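Local coordinates for elongation factor G (Thermus thermophilus, PDB 2DY1), which binds GTP with magnesium and probably acts as a GTPase translation elongation factor, at residues T23-T26 with E27-Y31. Residues are numbered along the deposited sequence; the frame is centred on the assembly and turned at random.
Sequences TTLT and EALLY. With MG (magnesium ion), chain B; GTP (guanosine-5'-triphosphate), chain C.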
loop_
_atom_site.group_PDB
_atom_site.type_symbol
_atom_site.label_atom_id
_atom_site.label_comp_id
_atom_site.label_asym_id
_atom_site.label_seq_id
_atom_site.Cartn_x
_atom_site.Cartn_y
_atom_site.Cartn_z
ATOM N N THR A 23 5.368 -1.185 -18.399
ATOM C CA THR A 23 4.760 -2.294 -19.101
ATOM C C THR A 23 5.166 -2.324 -20.556
ATOM O O THR A 23 5.326 -3.382 -21.137
ATOM C CB THR A 23 3.243 -2.222 -18.930
ATOM O OG1 THR A 23 2.957 -2.339 -17.531
ATOM C CG2 THR A 23 2.526 -3.354 -19.707
ATOM N N THR A 24 5.352 -1.144 -21.152
ATOM C CA THR A 24 5.757 -1.076 -22.545
ATOM C C THR A 24 7.187 -1.636 -22.716
ATOM O O THR A 24 7.503 -2.313 -23.700
ATOM C CB THR A 24 5.647 0.380 -23.021
ATOM O OG1 THR A 24 4.270 0.788 -22.938
ATOM C CG2 THR A 24 6.104 0.517 -24.467
ATOM N N LEU A 25 8.039 -1.365 -21.733
ATOM C CA LEU A 25 9.392 -1.891 -21.775
ATOM C C LEU A 25 9.345 -3.413 -21.593
ATOM O O LEU A 25 10.060 -4.169 -22.260
ATOM C CB LEU A 25 10.216 -1.256 -20.656
ATOM C CG LEU A 25 11.714 -1.505 -20.656
ATOM C CD1 LEU A 25 12.334 -1.020 -21.978
ATOM C CD2 LEU A 25 12.306 -0.737 -19.471
ATOM N N THR A 26 8.484 -3.852 -20.679
ATOM C CA THR A 26 8.337 -5.286 -20.400
ATOM C C THR A 26 7.888 -6.009 -21.668
ATOM O O THR A 26 8.414 -7.065 -22.020
ATOM C CB THR A 26 7.317 -5.495 -19.253
ATOM O OG1 THR A 26 7.806 -4.846 -18.067
ATOM C CG2 THR A 26 7.110 -6.988 -18.963
ATOM N N GLU A 27 6.890 -5.439 -22.353
ATOM C CA GLU A 27 6.405 -5.998 -23.619
ATOM C C GLU A 27 7.535 -6.097 -24.643
ATOM O O GLU A 27 7.670 -7.098 -25.331
ATOM C CB GLU A 27 5.313 -5.112 -24.231
ATOM C CG GLU A 27 3.880 -5.410 -23.842
ATOM C CD GLU A 27 3.491 -6.866 -24.063
ATOM O OE1 GLU A 27 3.432 -7.548 -23.046
ATOM O OE2 GLU A 27 3.261 -7.316 -25.210
ATOM N N ALA A 28 8.347 -5.046 -24.739
ATOM C CA ALA A 28 9.456 -5.032 -25.694
ATOM C C ALA A 28 10.476 -6.118 -25.364
ATOM O O ALA A 28 10.998 -6.769 -26.265
ATOM C CB ALA A 28 10.135 -3.636 -25.714
ATOM N N LEU A 29 10.752 -6.312 -24.078
ATOM C CA LEU A 29 11.691 -7.354 -23.662
ATOM C C LEU A 29 11.119 -8.746 -23.988
ATOM O O LEU A 29 11.849 -9.651 -24.463
ATOM C CB LEU A 29 11.976 -7.215 -22.162
ATOM C CG LEU A 29 12.899 -6.054 -21.783
ATOM C CD1 LEU A 29 12.729 -5.661 -20.333
ATOM C CD2 LEU A 29 14.351 -6.474 -22.083
ATOM N N LEU A 30 9.816 -8.944 -23.761
ATOM C CA LEU A 30 9.211 -10.249 -24.072
ATOM C C LEU A 30 9.265 -10.510 -25.587
ATOM O O LEU A 30 9.592 -11.624 -26.042
ATOM C CB LEU A 30 7.752 -10.288 -23.587
ATOM C CG LEU A 30 7.605 -10.362 -22.062
ATOM C CD1 LEU A 30 6.172 -10.048 -21.633
ATOM C CD2 LEU A 30 7.999 -11.771 -21.590
ATOM N N TYR A 31 8.982 -9.477 -26.371
ATOM C CA TYR A 31 9.025 -9.619 -27.820
ATOM C C TYR A 31 10.446 -9.835 -28.341
ATOM O O TYR A 31 10.698 -10.793 -29.092
ATOM C CB TYR A 31 8.413 -8.383 -28.508
ATOM C CG TYR A 31 8.659 -8.353 -30.005
ATOM C CD1 TYR A 31 9.519 -7.410 -30.564
ATOM C CD2 TYR A 31 8.091 -9.310 -30.844
ATOM C CE1 TYR A 31 9.814 -7.425 -31.926
ATOM C CE2 TYR A 31 8.380 -9.331 -32.211
ATOM C CZ TYR A 31 9.238 -8.392 -32.738
ATOM O OH TYR A 31 9.521 -8.426 -34.084
HETATM MG MG MG B . 2.248 -0.811 -16.222
HETATM P PG GTP C . 1.640 2.168 -14.958
HETATM O O1G GTP C . 0.164 2.799 -15.017
HETATM O O2G GTP C . 1.530 0.568 -15.009
HETATM O O3G GTP C . 2.427 2.640 -13.797
HETATM O O3B GTP C . 2.272 2.658 -16.357
HETATM P PB GTP C . 3.590 2.044 -17.034
HETATM O O1B GTP C . 4.779 2.589 -16.337
HETATM O O2B GTP C . 3.463 0.570 -17.128
HETATM O O3A GTP C . 3.571 2.752 -18.473
HETATM P PA GTP C . 2.934 2.096 -19.791
HETATM O O1A GTP C . 3.866 1.077 -20.320
HETATM O O2A GTP C . 1.537 1.698 -19.499
HETATM O "O5'" GTP C . 2.931 3.326 -20.826
HETATM C "C5'" GTP C . 1.978 4.374 -20.640
HETATM C "C4'" GTP C . 1.891 5.226 -21.905
HETATM O "O4'" GTP C . 3.234 5.630 -22.219
HETATM C "C3'" GTP C . 1.409 4.370 -23.078
HETATM O "O3'" GTP C . 0.687 5.197 -23.994
HETATM C "C2'" GTP C . 2.718 3.899 -23.710
HETATM O "O2'" GTP C . 2.514 3.667 -25.107
HETATM C "C1'" GTP C . 3.536 5.179 -23.548
HETATM N N9 GTP C . 4.995 4.952 -23.663
HETATM C C8 GTP C . 5.709 4.073 -22.964
HETATM N N7 GTP C . 7.004 4.238 -23.227
HETATM C C5 GTP C . 7.118 5.228 -24.108
HETATM C C6 GTP C . 8.201 5.831 -24.740
HETATM O O6 GTP C . 9.361 5.502 -24.492
HETATM N N1 GTP C . 7.953 6.864 -25.652
HETATM C C2 GTP C . 6.637 7.271 -25.907
HETATM N N2 GTP C . 6.397 8.254 -26.770
HETATM N N3 GTP C . 5.619 6.668 -25.274
HETATM C C4 GTP C . 5.835 5.677 -24.397
HETATM O O HOH W 1 0.792 -0.452 -17.684
HETATM O O HOH W 2 3.779 -1.339 -14.898
#
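Two donors of Thr24 converge on O1A of the GTP alpha-phosphate: OG1 donates at 2.7 Å from O1A, and the backbone N at 2.8 Å through a bent bond (141°). With chi1 at -63°, OG1 stands beside the backbone N and both reach the same oxygen, while CG2 lies 3.9 Å from C8 of the guanine. A valine here would probably leave O1A with the backbone amide alone of this pair and the start of the helix less firmly tied to the alpha-phosphate. One residue earlier, Thr23 divides its labour: its N gives a straighter bond to O2B, and its OG1 binds the magnesium ion at 2.1 Å. Thr61, O2G, O2B and two waters complete that shell, and Asp80 is hydrogen-bonded to Thr23 OG1. Both threonines sit in the first turn of helix 22-32, where Glu27 N donates to Thr23 O (2.9 Å) and Ala28 N to Thr24 O (3.0 Å). Farther along, Leu25 CG packs on Leu29 CD1 (4.3 Å), and Thr26 CG2 lies alongside Leu30 CD1, near strand 65-71. This is the P-loop arrangement: amides at a helix N-terminus face the phosphates, so the helix dipole would probably add to magnesium in offsetting their negative charge.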